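PDB 6KWS: methylglyoxal reductase (NADPH-dependent) from Candida albicans SC5314, which probably catalyses the NADPH-dependent reduction of methylglyoxal, as an oxidoreductase of the NAD(P)-dependent epimerase/dehydratase family. Local coordinates for residues 14-19 against 200-205; 237-242 against 319-324. The protein carries 1 engineered substitution. All blocks are in the same frame, centred on the assembly; numbering follows the deposited sequence.

Interaction 1 of 2, residues 14-19 against 200-205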
ATOM      1  N   ALA A  14       2.535  -1.377   6.732  1.00 37.77           N
ATOM      2  CA  ALA A  14       3.448  -0.710   7.659  1.00 36.38           C
ATOM      3  C   ALA A  14       4.128  -1.705   8.590  1.00 38.49           C
ATOM      4  O   ALA A  14       5.357  -1.674   8.757  1.00 37.59           O
ATOM      5  CB  ALA A  14       2.707   0.359   8.458  1.00 36.00           C
ATOM      6  N   GLN A  15       3.346  -2.598   9.205  1.00 36.36           N
ATOM      7  CA  GLN A  15       3.930  -3.627  10.058  1.00 36.74           C
ATOM      8  C   GLN A  15       5.068  -4.349   9.349  1.00 36.20           C
ATOM      9  O   GLN A  15       6.096  -4.666   9.958  1.00 37.69           O
ATOM     10  CB  GLN A  15       2.850  -4.620  10.495  1.00 37.62           C
ATOM     11  CG  GLN A  15       1.747  -3.990  11.333  1.00 40.59           C
ATOM     12  CD  GLN A  15       1.053  -4.991  12.256  1.00 46.17           C
ATOM     13  OE1 GLN A  15       1.411  -6.171  12.308  1.00 51.73           O
ATOM     14  NE2 GLN A  15       0.053  -4.520  12.987  1.00 41.64           N
ATOM     15  N   HIS A  16       4.909  -4.601   8.053  1.00 36.14           N
ATOM     16  CA  HIS A  16       5.961  -5.276   7.311  1.00 33.73           C
ATOM     17  C   HIS A  16       7.189  -4.385   7.167  1.00 36.63           C
ATOM     18  O   HIS A  16       8.327  -4.845   7.352  1.00 35.13           O
ATOM     19  CB  HIS A  16       5.428  -5.708   5.955  1.00 32.26           C
ATOM     20  CG  HIS A  16       4.646  -6.980   6.000  1.00 38.44           C
ATOM     21  ND1 HIS A  16       5.232  -8.202   6.264  1.00 38.12           N
ATOM     22  CD2 HIS A  16       3.322  -7.225   5.835  1.00 37.99           C
ATOM     23  CE1 HIS A  16       4.304  -9.144   6.250  1.00 37.81           C
ATOM     24  NE2 HIS A  16       3.135  -8.578   5.997  1.00 35.85           N
ATOM     25  N   VAL A  17       6.978  -3.101   6.868  1.00 34.06           N
ATOM     26  CA  VAL A  17       8.085  -2.152   6.840  1.00 34.82           C
ATOM     27  C   VAL A  17       8.808  -2.142   8.186  1.00 36.25           C
ATOM     28  O   VAL A  17      10.044  -2.198   8.259  1.00 33.90           O
ATOM     29  CB  VAL A  17       7.566  -0.755   6.458  1.00 35.69           C
ATOM     30  CG1 VAL A  17       8.600   0.311   6.789  1.00 28.77           C
ATOM     31  CG2 VAL A  17       7.179  -0.723   4.968  1.00 33.67           C
ATOM     32  N   VAL A  18       8.037  -2.096   9.274  1.00 32.24           N
ATOM     33  CA  VAL A  18       8.625  -2.044  10.606  1.00 33.23           C
ATOM     34  C   VAL A  18       9.501  -3.266  10.854  1.00 36.10           C
ATOM     35  O   VAL A  18      10.654  -3.149  11.296  1.00 34.81           O
ATOM     36  CB  VAL A  18       7.515  -1.912  11.665  1.00 37.72           C
ATOM     37  CG1 VAL A  18       8.041  -2.234  13.048  1.00 32.97           C
ATOM     38  CG2 VAL A  18       6.956  -0.497  11.645  1.00 36.19           C
ATOM     39  N   LYS A  19       8.958  -4.459  10.583  1.00 36.84           N
ATOM     40  CA  LYS A  19       9.721  -5.695  10.744  1.00 32.90           C
ATOM     41  C   LYS A  19      11.011  -5.657   9.934  1.00 32.77           C
ATOM     42  O   LYS A  19      12.089  -5.985  10.440  1.00 31.57           O
ATOM     43  CB  LYS A  19       8.865  -6.893  10.329  1.00 33.88           C
ATOM     44  CG  LYS A  19       9.546  -8.227  10.545  1.00 32.33           C
ATOM     45  CD  LYS A  19       8.848  -9.374   9.834  1.00 43.17           C
ATOM     46  CE  LYS A  19       7.366  -9.494  10.249  1.00 51.72           C
ATOM     47  NZ  LYS A  19       6.904 -10.905  10.527  1.00 52.74           N
ATOM     48  N   PRO A 200       0.380 -12.237   3.152  1.00 37.24           N
ATOM     49  CA  PRO A 200      -0.011 -12.428   4.553  1.00 36.86           C
ATOM     50  C   PRO A 200       0.238 -11.187   5.398  1.00 35.42           C
ATOM     51  O   PRO A 200       1.048 -10.321   5.056  1.00 38.58           O
ATOM     52  CB  PRO A 200       0.905 -13.565   4.994  1.00 35.76           C
ATOM     53  CG  PRO A 200       2.181 -13.238   4.208  1.00 35.05           C
ATOM     54  CD  PRO A 200       1.684 -12.860   2.858  1.00 32.85           C
ATOM     55  N   GLN A 201      -0.437 -11.134   6.543  1.00 34.32           N
ATOM     56  CA  GLN A 201      -0.086 -10.161   7.573  1.00 38.57           C
ATOM     57  C   GLN A 201       1.199 -10.537   8.310  1.00 35.85           C
ATOM     58  O   GLN A 201       1.598 -11.701   8.371  1.00 35.61           O
ATOM     59  CB  GLN A 201      -1.222 -10.024   8.575  1.00 43.11           C
ATOM     60  CG  GLN A 201      -2.559  -9.907   7.925  1.00 43.09           C
ATOM     61  CD  GLN A 201      -3.442  -8.953   8.654  1.00 53.76           C
ATOM     62  OE1 GLN A 201      -4.117  -9.330   9.612  1.00 68.40           O
ATOM     63  NE2 GLN A 201      -3.445  -7.698   8.214  1.00 61.09           N
ATOM     64  N   SER A 202       1.853  -9.532   8.888  1.00 37.09           N
ATOM     65  CA  SER A 202       3.114  -9.807   9.575  1.00 40.16           C
ATOM     66  C   SER A 202       2.933 -10.809  10.702  1.00 36.39           C
ATOM     67  O   SER A 202       3.880 -11.513  11.075  1.00 39.82           O
ATOM     68  CB  SER A 202       3.727  -8.517  10.129  1.00 41.20           C
ATOM     69  OG  SER A 202       3.699  -7.477   9.171  1.00 42.02           O
ATOM     70  N   PHE A 203       1.724 -10.901  11.237  1.00 38.69           N
ATOM     71  CA  PHE A 203       1.435 -11.705  12.405  1.00 36.20           C
ATOM     72  C   PHE A 203       0.092 -12.388  12.201  1.00 44.24           C
ATOM     73  O   PHE A 203      -0.884 -11.744  11.804  1.00 45.73           O
ATOM     74  CB  PHE A 203       1.444 -10.823  13.657  1.00 41.27           C
ATOM     75  CG  PHE A 203       2.799 -10.214  13.942  1.00 39.79           C
ATOM     76  CD1 PHE A 203       3.786 -10.956  14.574  1.00 36.86           C
ATOM     77  CD2 PHE A 203       3.105  -8.925  13.523  1.00 39.55           C
ATOM     78  CE1 PHE A 203       5.048 -10.408  14.825  1.00 42.16           C
ATOM     79  CE2 PHE A 203       4.361  -8.375  13.754  1.00 40.45           C
ATOM     80  CZ  PHE A 203       5.339  -9.115  14.414  1.00 36.78           C
ATOM     81  N   GLY A 204       0.063 -13.703  12.432  1.00 48.91           N
ATOM     82  CA  GLY A 204      -1.176 -14.449  12.357  1.00 41.57           C
ATOM     83  C   GLY A 204      -2.198 -14.017  13.379  1.00 52.01           C
ATOM     84  O   GLY A 204      -3.398 -14.223  13.168  1.00 58.63           O
ATOM     85  N   SER A 205      -1.750 -13.414  14.483  1.00 53.57           N
ATOM     86  CA  SER A 205      -2.666 -12.888  15.489  1.00 53.13           C
ATOM     87  C   SER A 205      -3.721 -11.982  14.870  1.00 63.16           C
ATOM     88  O   SER A 205      -4.900 -12.030  15.250  1.00 70.87           O
ATOM     89  CB  SER A 205      -1.873 -12.116  16.545  1.00 58.33           C
ATOM     90  OG  SER A 205      -0.620 -12.745  16.806  1.00 59.27           O
TER

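Interaction 2 of 2, residues 237-242 against 319-324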
ATOM      1  N   TRP A 237      -1.412  -6.888  -9.288  1.00 29.99           N
ATOM      2  CA  TRP A 237      -1.243  -7.205  -7.883  1.00 28.55           C
ATOM      3  C   TRP A 237       0.246  -7.163  -7.586  1.00 31.61           C
ATOM      4  O   TRP A 237       1.081  -7.214  -8.492  1.00 29.97           O
ATOM      5  CB  TRP A 237      -1.834  -8.587  -7.549  1.00 30.32           C
ATOM      6  CG  TRP A 237      -0.978  -9.636  -8.164  1.00 32.95           C
ATOM      7  CD1 TRP A 237      -1.024 -10.092  -9.453  1.00 31.50           C
ATOM      8  CD2 TRP A 237       0.141 -10.282  -7.549  1.00 34.57           C
ATOM      9  NE1 TRP A 237      -0.009 -11.000  -9.669  1.00 29.04           N
ATOM     10  CE2 TRP A 237       0.717 -11.132  -8.514  1.00 32.84           C
ATOM     11  CE3 TRP A 237       0.708 -10.222  -6.269  1.00 29.99           C
ATOM     12  CZ2 TRP A 237       1.828 -11.917  -8.240  1.00 31.64           C
ATOM     13  CZ3 TRP A 237       1.797 -11.005  -5.999  1.00 32.41           C
ATOM     14  CH2 TRP A 237       2.351 -11.844  -6.982  1.00 32.41           C
ATOM     15  N   VAL A 238       0.573  -7.099  -6.301  1.00 34.72           N
ATOM     16  CA  VAL A 238       1.952  -7.187  -5.837  1.00 28.27           C
ATOM     17  C   VAL A 238       1.891  -7.654  -4.391  1.00 29.59           C
ATOM     18  O   VAL A 238       0.941  -7.337  -3.671  1.00 31.13           O
ATOM     19  CB  VAL A 238       2.665  -5.825  -5.990  1.00 28.33           C
ATOM     20  CG1 VAL A 238       1.921  -4.783  -5.196  1.00 32.71           C
ATOM     21  CG2 VAL A 238       4.090  -5.899  -5.532  1.00 28.86           C
ATOM     22  N   ASP A 239       2.876  -8.447  -3.979  1.00 32.00           N
ATOM     23  CA  ASP A 239       2.891  -8.954  -2.611  1.00 29.69           C
ATOM     24  C   ASP A 239       3.298  -7.850  -1.638  1.00 32.36           C
ATOM     25  O   ASP A 239       4.178  -7.034  -1.931  1.00 30.25           O
ATOM     26  CB  ASP A 239       3.843 -10.148  -2.496  1.00 36.04           C
ATOM     27  CG  ASP A 239       3.804 -10.811  -1.119  1.00 35.43           C
ATOM     28  OD1 ASP A 239       4.485 -10.330  -0.174  1.00 34.01           O
ATOM     29  OD2 ASP A 239       3.104 -11.833  -0.990  1.00 37.73           O
ATOM     30  N   VAL A 240       2.655  -7.853  -0.461  1.00 31.31           N
ATOM     31  CA  VAL A 240       2.834  -6.809   0.546  1.00 32.63           C
ATOM     32  C   VAL A 240       4.273  -6.741   1.028  1.00 37.37           C
ATOM     33  O   VAL A 240       4.774  -5.657   1.358  1.00 38.06           O
ATOM     34  CB  VAL A 240       1.870  -7.044   1.728  1.00 32.96           C
ATOM     35  CG1 VAL A 240       2.153  -8.379   2.372  1.00 31.23           C
ATOM     36  CG2 VAL A 240       1.967  -5.915   2.760  1.00 28.93           C
ATOM     37  N   ARG A 241       4.960  -7.885   1.082  1.00 36.48           N
ATOM     38  CA  ARG A 241       6.338  -7.902   1.553  1.00 33.65           C
ATOM     39  C   ARG A 241       7.271  -7.180   0.584  1.00 37.30           C
ATOM     40  O   ARG A 241       8.221  -6.511   1.011  1.00 34.07           O
ATOM     41  CB  ARG A 241       6.766  -9.346   1.783  1.00 33.73           C
ATOM     42  CG  ARG A 241       6.082  -9.942   3.003  1.00 34.14           C
ATOM     43  CD  ARG A 241       6.134 -11.450   3.012  1.00 30.75           C
ATOM     44  NE  ARG A 241       5.448 -12.025   1.857  1.00 37.40           N
ATOM     45  CZ  ARG A 241       5.252 -13.331   1.680  1.00 37.53           C
ATOM     46  NH1 ARG A 241       5.676 -14.199   2.587  1.00 33.25           N
ATOM     47  NH2 ARG A 241       4.616 -13.769   0.601  1.00 36.02           N
ATOM     48  N   ASP A 242       7.007  -7.283  -0.724  1.00 39.30           N
ATOM     49  CA  ASP A 242       7.798  -6.528  -1.696  1.00 38.30           C
ATOM     50  C   ASP A 242       7.474  -5.038  -1.654  1.00 35.06           C
ATOM     51  O   ASP A 242       8.357  -4.198  -1.856  1.00 35.76           O
ATOM     52  CB  ASP A 242       7.577  -7.107  -3.089  1.00 36.80           C
ATOM     53  CG  ASP A 242       7.998  -8.563  -3.164  1.00 43.44           C
ATOM     54  OD1 ASP A 242       9.000  -8.892  -2.467  1.00 45.96           O
ATOM     55  OD2 ASP A 242       7.336  -9.372  -3.877  1.00 39.97           O
ATOM     56  N   GLU A 319      14.015  -9.794  -6.576  1.00 49.31           N
ATOM     57  CA  GLU A 319      12.975 -10.667  -7.103  1.00 48.87           C
ATOM     58  C   GLU A 319      11.696 -10.554  -6.272  1.00 44.31           C
ATOM     59  O   GLU A 319      11.728 -10.640  -5.042  1.00 49.71           O
ATOM     60  CB  GLU A 319      13.497 -12.110  -7.116  1.00 53.19           C
ATOM     61  CG  GLU A 319      12.466 -13.215  -7.430  1.00 74.45           C
ATOM     62  CD  GLU A 319      12.714 -14.535  -6.652  1.00 80.65           C
ATOM     63  OE1 GLU A 319      13.413 -15.417  -7.209  1.00 81.65           O
ATOM     64  OE2 GLU A 319      12.205 -14.693  -5.501  1.00 70.59           O
ATOM     65  N   TYR A 320      10.566 -10.351  -6.945  1.00 43.51           N
ATOM     66  CA  TYR A 320       9.267 -10.344  -6.283  1.00 37.41           C
ATOM     67  C   TYR A 320       8.753 -11.762  -6.090  1.00 40.77           C
ATOM     68  O   TYR A 320       9.049 -12.664  -6.886  1.00 41.86           O
ATOM     69  CB  TYR A 320       8.223  -9.596  -7.110  1.00 39.94           C
ATOM     70  CG  TYR A 320       8.467  -8.128  -7.393  1.00 43.13           C
ATOM     71  CD1 TYR A 320       9.478  -7.407  -6.762  1.00 40.76           C
ATOM     72  CD2 TYR A 320       7.653  -7.460  -8.287  1.00 39.66           C
ATOM     73  CE1 TYR A 320       9.667  -6.068  -7.039  1.00 41.22           C
ATOM     74  CE2 TYR A 320       7.832  -6.146  -8.564  1.00 44.62           C
ATOM     75  CZ  TYR A 320       8.832  -5.451  -7.946  1.00 46.44           C
ATOM     76  OH  TYR A 320       8.959  -4.127  -8.264  1.00 48.95           O
ATOM     77  N   TYR A 321       7.943 -11.949  -5.047  1.00 34.71           N
ATOM     78  CA  TYR A 321       7.082 -13.129  -4.988  1.00 34.67           C
ATOM     79  C   TYR A 321       6.206 -13.217  -6.241  1.00 37.42           C
ATOM     80  O   TYR A 321       5.907 -12.206  -6.888  1.00 36.84           O
ATOM     81  CB  TYR A 321       6.184 -13.072  -3.759  1.00 34.00           C
ATOM     82  CG  TYR A 321       6.888 -13.235  -2.442  1.00 39.63           C
ATOM     83  CD1 TYR A 321       7.119 -14.497  -1.920  1.00 40.50           C
ATOM     84  CD2 TYR A 321       7.294 -12.131  -1.696  1.00 40.80           C
ATOM     85  CE1 TYR A 321       7.745 -14.657  -0.703  1.00 43.62           C
ATOM     86  CE2 TYR A 321       7.933 -12.283  -0.468  1.00 33.78           C
ATOM     87  CZ  TYR A 321       8.149 -13.554   0.019  1.00 40.38           C
ATOM     88  OH  TYR A 321       8.768 -13.765   1.238  1.00 44.91           O
ATOM     89  N   ASN A 322       5.777 -14.431  -6.586  1.00 32.86           N
ATOM     90  CA  ASN A 322       4.837 -14.583  -7.692  1.00 33.17           C
ATOM     91  C   ASN A 322       3.424 -14.835  -7.149  1.00 34.46           C
ATOM     92  O   ASN A 322       3.211 -14.939  -5.932  1.00 34.04           O
ATOM     93  CB  ASN A 322       5.287 -15.689  -8.649  1.00 31.20           C
ATOM     94  CG  ASN A 322       5.308 -17.083  -8.003  1.00 36.98           C
ATOM     95  OD1 ASN A 322       4.436 -17.450  -7.205  1.00 36.47           O
ATOM     96  ND2 ASN A 322       6.307 -17.877  -8.376  1.00 39.25           N
ATOM     97  N   LEU A 323       2.449 -14.940  -8.067  1.00 28.65           N
ATOM     98  CA  LEU A 323       1.054 -15.104  -7.652  1.00 30.21           C
ATOM     99  C   LEU A 323       0.884 -16.307  -6.728  1.00 35.62           C
ATOM    100  O   LEU A 323       0.263 -16.194  -5.661  1.00 36.73           O
ATOM    101  CB  LEU A 323       0.131 -15.250  -8.859  1.00 26.69           C
ATOM    102  CG  LEU A 323      -1.165 -14.430  -8.896  1.00 28.16           C
ATOM    103  CD1 LEU A 323      -2.292 -15.228  -9.491  1.00 29.27           C
ATOM    104  CD2 LEU A 323      -1.575 -13.826  -7.561  1.00 28.60           C
ATOM    105  N   GLU A 324       1.422 -17.471  -7.122  1.00 34.14           N
ATOM    106  CA  GLU A 324       1.179 -18.682  -6.338  1.00 34.53           C
ATOM    107  C   GLU A 324       1.751 -18.554  -4.928  1.00 33.08           C
ATOM    108  O   GLU A 324       1.076 -18.896  -3.955  1.00 33.10           O
ATOM    109  CB  GLU A 324       1.750 -19.918  -7.053  1.00 36.57           C
ATOM    110  CG  GLU A 324       1.699 -21.255  -6.241  1.00 43.65           C
ATOM    111  CD  GLU A 324       2.876 -21.442  -5.257  1.00 51.47           C
ATOM    112  OE1 GLU A 324       2.627 -21.842  -4.085  1.00 48.63           O
ATOM    113  OE2 GLU A 324       4.045 -21.176  -5.651  1.00 51.26           O
TER

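Interaction 1 of 2, residues 14-19 against 200-205
H16 NE2 donates to the backbone O of P200 at 2.9 Å, with an N-H...O angle of 151°. The acceptor sits a little out of the imidazole plane, so the bond is somewhat tilted. The bond fixes the rotation of the ring, and NE2 must carry a hydrogen to make it. S202 packs on the same ring from one face. Its OG lies 3.2 Å above the ring plane, over the centre, and its CB makes a CH-pi contact. The first torsion of S202 sets OG beside its own backbone N and anti to the carbonyl carbon (chi1 -46°), which brings the hydroxyl over the imidazole. The same OG also meets Q15 CB at 3.3 Å. S202 is thus wedged between the side chains of Q15, H16 and K19, which line this side of the helix.

K19 reaches the loop with its tip. CG is anti to the backbone N (chi1 -176°), and the chain bends at chi3 and chi4. NZ donates to S202 O at 3.1 Å. It also stands over the face of the F203 ring, 4.8 Å from the centroid, in a cation-pi contact. Q15 meets the ring differently: its OE1 comes to the edge, 3.5 Å from F203 CD2. F203 therefore has a charge over a face and a carbonyl oxygen at its rim. Q15 NE2 makes weak bonds to T10 O and E206 OE2, and T10 is an NADPH-binding residue.

Segment 14-19 belongs to helix 12-23, which follows the first strand and the glycine-rich nucleotide-binding turn of the Rossmann fold. The loop after strand 196-198 runs past it. F45 meets F203 edge-to-face, H16 also touches helix 240-252, and P200 leans on helix 323-337.

Interaction 2 of 2, residues 237-242 against 319-324
R241 lays its guanidinium flat on the ring of Y321, with centres 3.7 Å apart and planes only 3° from parallel. CZ of R241 sits over the ring face, a cation-pi stack. D239 holds the guanidinium side-on in a salt bridge: NE donates to OD1 at 2.8 Å and NH2 to OD2 at 2.9 Å. D239 is the N-cap of helix 240-252: its OD1 also accepts from R241 N, which comes from the opposite face to NE.

Buried W237, D239 and D242 form the packed part. Y321 N donates to D242 OD2 at 2.9 Å, on the syn side of the carboxylate, the one hydrogen bond between the segments. L323 CD2 lies over the five-membered ring of W237, 3.8 Å from its centroid. The outer side is looser. E319 is exposed and poorly ordered, and touches little. N322 is exposed too, but its OD1 caps helix 323-337 through Q325 N.

R241 also bridges to D329, and D239 OD2 accepts from S326 OG. The arginine is thus shared by two carboxylates and an aromatic face. This arrangement probably keeps R241 and D239 charged, and it links the starts of the two helices.

How the interactions relate
Both interactions are partly buried. Interaction 1 packs a loop onto the first helix of the Rossmann unit. Interaction 2 joins a strand-to-helix junction to the start of the C-terminal helix. They touch directly: H16 and P200 of the first pack against V240 and R241 of the second. Helix 323-337 serves both. Interaction 1 combines two side-chain-to-carbonyl bonds with a lysine over a phenylalanine face, and nears the cofactor-binding residues T10 and F12. Interaction 2 buries more surface, with a charged pair, an arginine-tyrosine stack and an apolar tryptophan-leucine patch. In interaction 1 Q15 and H16 are buried and the touching loop residues partly exposed. In interaction 2 W237, D239, D242 and Y320 are buried, E319 and N322 exposed.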